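Local coordinates for RabGDI protein (Plasmodium falciparum 3D7, PDB 3P1W), which probably acts as a Rab GDP-dissociation inhibitor, holding Rab GTPases in their GDP-bound form during membrane traffic in the malaria parasite, at residues A[24-29]-A[277-282]; A[34-39]-A[46-51]; A[312-315]-A[319-322]. All coordinates share one frame; numbering follows the deposited sequence. Where two conformers were deposited one is given.

Interaction 1 (A[24-29]-A[277-282])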
loop_
_atom_site.group_PDB
_atom_site.type_symbol
_atom_site.label_atom_id
_atom_site.label_comp_id
_atom_site.label_asym_id
_atom_site.label_seq_id
_atom_site.Cartn_x
_atom_site.Cartn_y
_atom_site.Cartn_z
ATOM N N ILE A 24 -14.283 -11.687 -16.830
ATOM C CA ILE A 24 -13.469 -10.766 -17.627
ATOM C C ILE A 24 -12.992 -9.640 -16.679
ATOM O O ILE A 24 -13.760 -9.092 -15.880
ATOM C CB ILE A 24 -14.216 -10.194 -18.838
ATOM C CG1 ILE A 24 -14.602 -11.313 -19.812
ATOM C CG2 ILE A 24 -13.368 -9.130 -19.571
ATOM C CD1 ILE A 24 -15.452 -10.836 -20.975
ATOM N N ILE A 25 -11.710 -9.335 -16.774
ATOM C CA ILE A 25 -11.074 -8.378 -15.882
ATOM C C ILE A 25 -10.628 -7.208 -16.724
ATOM O O ILE A 25 -9.986 -7.415 -17.745
ATOM C CB ILE A 25 -9.880 -9.012 -15.093
ATOM C CG1 ILE A 25 -10.340 -10.142 -14.159
ATOM C CG2 ILE A 25 -9.222 -7.953 -14.190
ATOM C CD1 ILE A 25 -10.273 -11.538 -14.753
ATOM N N LEU A 26 -10.974 -5.978 -16.316
ATOM C CA LEU A 26 -10.661 -4.799 -17.089
ATOM C C LEU A 26 -9.705 -3.940 -16.259
ATOM O O LEU A 26 -10.049 -3.558 -15.145
ATOM C CB LEU A 26 -11.930 -4.021 -17.415
ATOM C CG LEU A 26 -13.052 -4.821 -18.085
ATOM C CD1 LEU A 26 -14.239 -3.911 -18.310
ATOM C CD2 LEU A 26 -12.585 -5.443 -19.383
ATOM N N GLY A 27 -8.526 -3.664 -16.816
ATOM C CA GLY A 27 -7.457 -2.924 -16.135
ATOM C C GLY A 27 -6.409 -3.916 -15.667
ATOM O O GLY A 27 -6.758 -5.044 -15.299
ATOM N N THR A 28 -5.134 -3.518 -15.709
ATOM C CA THR A 28 -4.049 -4.322 -15.155
ATOM C C THR A 28 -3.360 -3.633 -13.947
ATOM O O THR A 28 -2.190 -3.895 -13.670
ATOM C CB THR A 28 -3.036 -4.779 -16.228
ATOM O OG1 THR A 28 -2.498 -3.657 -16.936
ATOM C CG2 THR A 28 -3.744 -5.748 -17.266
ATOM N N GLY A 29 -4.136 -2.858 -13.188
ATOM C CA GLY A 29 -3.690 -2.378 -11.877
ATOM C C GLY A 29 -3.363 -3.604 -11.051
ATOM O O GLY A 29 -3.782 -4.739 -11.377
ATOM N N LYS A 277 -6.720 -2.790 -25.811
ATOM C CA LYS A 277 -8.069 -3.320 -26.055
ATOM C C LYS A 277 -9.124 -2.386 -25.494
ATOM O O LYS A 277 -9.346 -2.347 -24.278
ATOM C CB LYS A 277 -8.218 -4.702 -25.425
ATOM C CG LYS A 277 -7.475 -5.807 -26.162
ATOM C CD LYS A 277 -8.007 -6.014 -27.579
ATOM C CE LYS A 277 -7.378 -7.227 -28.237
ATOM N NZ LYS A 277 -7.447 -7.106 -29.708
ATOM N N ASN A 278 -9.752 -1.614 -26.376
ATOM C CA ASN A 278 -10.679 -0.567 -25.955
ATOM C C ASN A 278 -12.142 -1.023 -25.842
ATOM O O ASN A 278 -12.877 -1.096 -26.826
ATOM C CB ASN A 278 -10.580 0.648 -26.878
ATOM C CG ASN A 278 -11.217 1.896 -26.265
ATOM O OD1 ASN A 278 -11.137 2.130 -25.040
ATOM N ND2 ASN A 278 -11.846 2.704 -27.108
ATOM N N VAL A 279 -12.547 -1.300 -24.617
ATOM C CA VAL A 279 -13.914 -1.668 -24.312
ATOM C C VAL A 279 -14.798 -0.440 -24.473
ATOM O O VAL A 279 -14.454 0.647 -23.995
ATOM C CB VAL A 279 -13.985 -2.238 -22.889
ATOM C CG1 VAL A 279 -15.407 -2.591 -22.499
ATOM C CG2 VAL A 279 -13.086 -3.452 -22.803
ATOM N N VAL A 280 -15.895 -0.591 -25.205
ATOM C CA VAL A 280 -16.828 0.516 -25.408
ATOM C C VAL A 280 -18.231 0.242 -24.851
ATOM O O VAL A 280 -19.087 1.145 -24.906
ATOM C CB VAL A 280 -16.913 0.946 -26.903
ATOM C CG1 VAL A 280 -15.499 1.244 -27.444
ATOM C CG2 VAL A 280 -17.647 -0.096 -27.772
ATOM N N ASP A 281 -18.466 -0.966 -24.310
ATOM C CA ASP A 281 -19.760 -1.316 -23.712
ATOM C C ASP A 281 -19.776 -2.597 -22.857
ATOM O O ASP A 281 -19.011 -3.555 -23.099
ATOM C CB ASP A 281 -20.822 -1.442 -24.797
ATOM C CG ASP A 281 -21.290 -0.094 -25.320
ATOM O OD1 ASP A 281 -21.558 0.815 -24.483
ATOM O OD2 ASP A 281 -21.375 0.047 -26.563
ATOM N N PHE A 282 -20.652 -2.580 -21.852
ATOM C CA PHE A 282 -21.092 -3.777 -21.177
ATOM C C PHE A 282 -22.364 -4.267 -21.847
ATOM O O PHE A 282 -23.176 -3.460 -22.298
ATOM C CB PHE A 282 -21.397 -3.485 -19.714
ATOM C CG PHE A 282 -20.183 -3.149 -18.893
ATOM C CD1 PHE A 282 -19.460 -4.148 -18.263
ATOM C CD2 PHE A 282 -19.762 -1.847 -18.760
ATOM C CE1 PHE A 282 -18.335 -3.847 -17.493
ATOM C CE2 PHE A 282 -18.643 -1.539 -17.987
ATOM C CZ PHE A 282 -17.928 -2.544 -17.366
#
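Leu26 sends its two methyls to two different residues of 277-282, Val279 and Phe282. This is the Rossmann-like part of the GDI fold, related to the FAD-binding flavoproteins: strand 20-26 runs through the parallel core of the sheet, and strand 279-284 belongs to an antiparallel meander joined to it through strands 290-295 and 300-303. The backbones do not pair here. The CA atoms of Leu26 and Val279 are 8.5 Å apart, and side chains alone bridge the interval.

The tight part lies round Leu26, which is buried and also packs on Leu49 and Tyr312. The preceding Ile25 packs on helix 30-41 instead, so neighbouring residues of this one strand serve different layers. Leu26 CD2 reaches Val279 CG2 at 4.0 Å, the two side chains crossing at about a right angle. Phe282 approaches Leu26 from the opposite direction, with Val290, Ile293 and Leu316 also packed against its ring.

Toward solvent the packing gives out quickly. Val279 is already only partly buried, Val280 is exposed, and Lys277 turns to a salt bridge with Glu299. Between the two touching residues Val279 and Phe282, the strand carries a classic beta bulge at Val280 and Asp281, which both face Lys294 of strand 290-295. No hydrogen bond crosses the contact. The outer reach of Leu26 comes from its second torsion: CD1 stands anti to CA (chi2 179°), which makes it the far tip of the chain, and it meets the Phe282 ring obliquely, 4.0 Å from CZ and 4.2 Å from CE1.

Interaction 2 (A[34-39]-A[46-51])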
loop_
_atom_site.group_PDB
_atom_site.type_symbol
_atom_site.label_atom_id
_atom_site.label_comp_id
_atom_site.label_asym_id
_atom_site.label_seq_id
_atom_site.Cartn_x
_atom_site.Cartn_y
_atom_site.Cartn_z
ATOM N N ILE A 34 -3.590 -9.367 -9.343
ATOM C CA ILE A 34 -3.605 -10.320 -8.216
ATOM C C ILE A 34 -4.866 -11.192 -8.229
ATOM O O ILE A 34 -4.793 -12.444 -8.090
ATOM C CB ILE A 34 -3.452 -9.568 -6.842
ATOM C CG1 ILE A 34 -2.084 -8.883 -6.777
ATOM C CG2 ILE A 34 -3.652 -10.530 -5.692
ATOM C CD1 ILE A 34 -1.940 -7.755 -5.702
ATOM N N LEU A 35 -6.017 -10.560 -8.434
ATOM C CA LEU A 35 -7.281 -11.274 -8.525
ATOM C C LEU A 35 -7.294 -12.218 -9.738
ATOM O O LEU A 35 -7.773 -13.341 -9.644
ATOM C CB LEU A 35 -8.465 -10.297 -8.587
ATOM C CG LEU A 35 -8.873 -9.687 -7.243
ATOM C CD1 LEU A 35 -9.680 -8.405 -7.423
ATOM C CD2 LEU A 35 -9.605 -10.692 -6.377
ATOM N N SER A 36 -6.744 -11.772 -10.866
ATOM C CA SER A 36 -6.624 -12.624 -12.053
ATOM C C SER A 36 -5.790 -13.876 -11.750
ATOM O O SER A 36 -6.141 -15.001 -12.169
ATOM C CB SER A 36 -5.994 -11.854 -13.228
ATOM O OG SER A 36 -6.824 -10.788 -13.660
ATOM N N GLY A 37 -4.683 -13.669 -11.035
ATOM C CA GLY A 37 -3.802 -14.735 -10.571
ATOM C C GLY A 37 -4.527 -15.763 -9.723
ATOM O O GLY A 37 -4.439 -16.969 -9.988
ATOM N N LEU A 38 -5.265 -15.283 -8.725
ATOM C CA LEU A 38 -6.094 -16.144 -7.879
ATOM C C LEU A 38 -7.177 -16.904 -8.656
ATOM O O LEU A 38 -7.416 -18.102 -8.393
ATOM C CB LEU A 38 -6.753 -15.315 -6.780
ATOM C CG LEU A 38 -5.800 -14.789 -5.697
ATOM C CD1 LEU A 38 -6.521 -13.768 -4.844
ATOM C CD2 LEU A 38 -5.283 -15.962 -4.854
ATOM N N LEU A 39 -7.854 -16.224 -9.590
ATOM C CA LEU A 39 -8.875 -16.892 -10.430
ATOM C C LEU A 39 -8.255 -17.995 -11.290
ATOM O O LEU A 39 -8.780 -19.116 -11.362
ATOM C CB LEU A 39 -9.592 -15.871 -11.320
ATOM C CG LEU A 39 -10.511 -14.914 -10.552
ATOM C CD1 LEU A 39 -10.890 -13.641 -11.357
ATOM C CD2 LEU A 39 -11.729 -15.646 -10.065
ATOM N N ILE A 46 -10.522 -17.010 -17.637
ATOM C CA ILE A 46 -10.520 -15.553 -17.570
ATOM C C ILE A 46 -9.924 -14.911 -18.815
ATOM O O ILE A 46 -9.135 -15.530 -19.541
ATOM C CB ILE A 46 -9.726 -15.026 -16.322
ATOM C CG1 ILE A 46 -8.210 -15.258 -16.465
ATOM C CG2 ILE A 46 -10.232 -15.679 -15.048
ATOM C CD1 ILE A 46 -7.356 -14.665 -15.301
ATOM N N LEU A 47 -10.298 -13.652 -19.023
ATOM C CA LEU A 47 -9.713 -12.789 -20.046
ATOM C C LEU A 47 -9.385 -11.477 -19.329
ATOM O O LEU A 47 -10.230 -10.965 -18.595
ATOM C CB LEU A 47 -10.716 -12.514 -21.147
ATOM C CG LEU A 47 -10.293 -11.565 -22.280
ATOM C CD1 LEU A 47 -9.047 -12.061 -23.014
ATOM C CD2 LEU A 47 -11.445 -11.357 -23.279
ATOM N N VAL A 48 -8.188 -10.942 -19.563
ATOM C CA VAL A 48 -7.763 -9.667 -18.945
ATOM C C VAL A 48 -7.488 -8.661 -20.052
ATOM O O VAL A 48 -6.672 -8.951 -20.948
ATOM C CB VAL A 48 -6.503 -9.877 -18.075
ATOM C CG1 VAL A 48 -6.073 -8.555 -17.397
ATOM C CG2 VAL A 48 -6.775 -10.973 -17.038
ATOM N N LEU A 49 -8.185 -7.518 -20.016
ATOM C CA LEU A 49 -8.122 -6.495 -21.060
ATOM C C LEU A 49 -7.751 -5.155 -20.473
ATOM O O LEU A 49 -8.240 -4.809 -19.394
ATOM C CB LEU A 49 -9.498 -6.329 -21.728
ATOM C CG LEU A 49 -10.094 -7.622 -22.275
ATOM C CD1 LEU A 49 -11.447 -7.334 -22.910
ATOM C CD2 LEU A 49 -9.138 -8.239 -23.274
ATOM N N ASP A 50 -6.943 -4.384 -21.204
ATOM C CA ASP A 50 -6.556 -3.047 -20.784
ATOM C C ASP A 50 -6.511 -2.129 -21.994
ATOM O O ASP A 50 -5.914 -2.464 -23.032
ATOM C CB ASP A 50 -5.179 -3.106 -20.091
ATOM C CG ASP A 50 -4.847 -1.838 -19.274
ATOM O OD1 ASP A 50 -5.229 -0.719 -19.658
ATOM O OD2 ASP A 50 -4.217 -2.004 -18.220
ATOM N N ARG A 51 -7.136 -0.967 -21.864
ATOM C CA ARG A 51 -7.143 0.019 -22.938
ATOM C C ARG A 51 -5.756 0.607 -23.243
ATOM O O ARG A 51 -5.516 1.080 -24.341
ATOM C CB ARG A 51 -8.126 1.143 -22.614
ATOM C CG ARG A 51 -7.683 2.070 -21.492
ATOM C CD ARG A 51 -8.616 3.268 -21.302
ATOM N NE ARG A 51 -9.853 2.913 -20.618
ATOM C CZ ARG A 51 -10.013 2.837 -19.292
ATOM N NH1 ARG A 51 -9.011 3.056 -18.456
ATOM N NH2 ARG A 51 -11.199 2.527 -18.797
#
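Ile46 reaches from its strand to the face of helix 30-41 turned to the sheet and meets both Ser36 and Leu39. Starting at CB, the side chain divides. The short branch, CG2, lies 3.8 Å from Leu39 CB, close to the root of that leucine. The long branch starts with CG1 in the crowded position between the backbone N and the carbonyl carbon (chi1 70°). From there it extends fully, CD1 anti to CA (chi2 176°), and the terminal methyl arrives against the helix backbone. CD1 sits 3.4 Å from Ser36 O and 3.7 Å from Ser36 CB, so a single methyl touches the carbonyl and the side chain of one residue.

Helix 30-41 is the crossover of the beta-alpha-beta unit formed with the parallel strands 20-26 and 46-49. Its segment 34-39 runs nearly antiparallel to strand 46-49, at 164°, with the two axes 9.6 Å apart at their closest.

Two residues along the strand, Val48 lends CG2 to the same serine, 3.4 Å from Ser36 OG and 4.0 Å from Ser36 CB. The hydroxyl spends its polarity within its own helix, in a hydrogen bond with Glu32 O, and so sits satisfied among apolar neighbours that include Ile25 and Phe273. Besides Ile46, Leu39 packs on Val23 and on Trp450 and Trp454 of helix 440-454.

Interaction 3 (A[312-315]-A[319-322])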
loop_
_atom_site.group_PDB
_atom_site.type_symbol
_atom_site.label_atom_id
_atom_site.label_comp_id
_atom_site.label_asym_id
_atom_site.label_seq_id
_atom_site.Cartn_x
_atom_site.Cartn_y
_atom_site.Cartn_z
ATOM N N TYR A 312 -13.465 2.007 -15.651
ATOM C CA TYR A 312 -14.272 1.226 -16.601
ATOM C C TYR A 312 -15.778 1.311 -16.370
ATOM O O TYR A 312 -16.573 0.795 -17.200
ATOM C CB TYR A 312 -13.797 -0.233 -16.637
ATOM C CG TYR A 312 -12.481 -0.366 -17.321
ATOM C CD1 TYR A 312 -12.389 -0.486 -18.704
ATOM C CD2 TYR A 312 -11.288 -0.359 -16.571
ATOM C CE1 TYR A 312 -11.157 -0.600 -19.339
ATOM C CE2 TYR A 312 -10.065 -0.464 -17.196
ATOM C CZ TYR A 312 -9.994 -0.575 -18.571
ATOM O OH TYR A 312 -8.741 -0.665 -19.161
ATOM N N VAL A 313 -16.193 2.010 -15.319
ATOM C CA VAL A 313 -17.606 2.108 -14.971
ATOM C C VAL A 313 -18.065 3.538 -14.805
ATOM O O VAL A 313 -19.082 3.807 -14.147
ATOM C CB VAL A 313 -17.943 1.281 -13.692
ATOM C CG1 VAL A 313 -17.744 -0.229 -13.932
ATOM C CG2 VAL A 313 -17.098 1.752 -12.453
ATOM N N MET A 314 -17.366 4.466 -15.456
ATOM C CA MET A 314 -17.694 5.879 -15.288
ATOM C C MET A 314 -19.006 6.255 -15.979
ATOM O O MET A 314 -19.575 7.299 -15.659
ATOM C CB MET A 314 -16.566 6.758 -15.827
ATOM C CG MET A 314 -15.285 6.654 -15.068
ATOM S SD MET A 314 -15.413 7.336 -13.412
ATOM C CE MET A 314 -15.268 9.067 -13.830
ATOM N N HIS A 315 -19.450 5.402 -16.907
ATOM C CA HIS A 315 -20.729 5.550 -17.602
ATOM C C HIS A 315 -21.911 4.831 -16.948
ATOM O O HIS A 315 -23.052 5.006 -17.376
ATOM C CB HIS A 315 -20.593 5.057 -19.057
ATOM C CG HIS A 315 -20.156 3.634 -19.191
ATOM N ND1 HIS A 315 -19.071 3.106 -18.513
ATOM C CD2 HIS A 315 -20.641 2.638 -19.971
ATOM C CE1 HIS A 315 -18.916 1.844 -18.876
ATOM N NE2 HIS A 315 -19.850 1.540 -19.766
ATOM N N LYS A 319 -22.420 2.672 -9.359
ATOM C CA LYS A 319 -21.328 1.697 -9.264
ATOM C C LYS A 319 -20.248 2.164 -8.306
ATOM O O LYS A 319 -19.727 1.364 -7.538
ATOM C CB LYS A 319 -20.671 1.451 -10.614
ATOM C CG LYS A 319 -21.530 0.707 -11.642
ATOM C CD LYS A 319 -22.130 -0.585 -11.097
ATOM C CE LYS A 319 -21.101 -1.639 -10.748
ATOM N NZ LYS A 319 -21.711 -2.870 -10.187
ATOM N N ILE A 320 -19.920 3.444 -8.369
ATOM C CA ILE A 320 -18.867 4.002 -7.521
ATOM C C ILE A 320 -19.306 5.308 -6.888
ATOM O O ILE A 320 -20.188 6.009 -7.400
ATOM C CB ILE A 320 -17.551 4.239 -8.298
ATOM C CG1 ILE A 320 -17.796 5.110 -9.531
ATOM C CG2 ILE A 320 -16.921 2.892 -8.685
ATOM C CD1 ILE A 320 -16.580 5.271 -10.413
ATOM N N LYS A 321 -18.659 5.620 -5.772
ATOM C CA LYS A 321 -18.908 6.839 -5.032
ATOM C C LYS A 321 -17.548 7.470 -4.778
ATOM O O LYS A 321 -16.652 6.785 -4.331
ATOM C CB LYS A 321 -19.560 6.450 -3.725
ATOM C CG LYS A 321 -19.712 7.506 -2.641
ATOM C CD LYS A 321 -20.578 6.935 -1.495
ATOM C CE LYS A 321 -19.878 5.777 -0.721
ATOM N NZ LYS A 321 -20.843 4.981 0.135
ATOM N N LYS A 322 -17.404 8.755 -5.082
ATOM C CA LYS A 322 -16.194 9.491 -4.772
ATOM C C LYS A 322 -16.181 9.848 -3.281
ATOM O O LYS A 322 -17.157 10.415 -2.741
ATOM C CB LYS A 322 -16.079 10.726 -5.672
ATOM C CG LYS A 322 -14.846 11.602 -5.417
ATOM C CD LYS A 322 -14.791 12.815 -6.359
ATOM C CE LYS A 322 -13.889 13.953 -5.808
ATOM N NZ LYS A 322 -13.369 14.924 -6.893
#
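Lys319 NZ is gripped from two sources, a salt bridge to Asp425 OD2 and a hydrogen bond to Ile427 O, while the root of the same side chain packs on Val313. Successive bends carry the ammonium there: chi2 is -51° and chi3 -65°, so the chain starts out toward 312-315 and then curls off to its polar partners. The pairing of a charge with a carboxylate and a carbonyl would be expected to hold the lysine protonated. What stays at the contact is aliphatic. Lys319 CB lies 4.0 Å from Val313 CG2, and the two side chains cross at about a right angle.

Val313 is the hub. Besides Lys319, its CG2 meets Ile320, the first residue of the strand, 3.9 Å from Ile320 CG2 and 4.1 Å from Ile320 CD1. Ile427 and Val429 of strand 427-429 pack on Val313 as well, so this loop valine is buried against Lys319, Ile320 and strand 427-429.

The outer part is looser. Met314 sets off away from 319-322 at CB, but the bend at chi2 (-68°) brings the sulfur back to Ile320, with SD 3.8 Å from Ile320 CD1. Met314 is exposed, although Tyr416 touches both it and Ile320. No hydrogen bond joins the two segments. The backbone bonds of 319-322 go instead to Val417 in strand 405-418 (from Lys321) and to Thr419 just past it (from Lys319).

This is the loop connecting the two sheets of the GDI fold: the chain leaves strand 305-308 of the Rossmann-like sheet, turns through Val313 and Met314, and enters strand 320-333 of the second, mixed sheet.

In the fold
From the N terminus, strand 20-26 leads into helix 30-41 and back into strand 46-49. Interaction 2 closes that short loop, with 6 residues between its segments. Interaction 1 closes a far wider one, 247 residues, which contains the whole of interaction 2; it ties the parallel core to the antiparallel meander. Thr28 OG1 to Asp50 OD2, at 2.7 Å, links the two. Interaction 3 follows in series, a short loop with 3 residues between its segments, leading to the second sheet. It is not isolated: Phe282 meets Tyr312, and the Tyr312 hydroxyl bonds to Arg51 N, so 312-315 touches both earlier contacts.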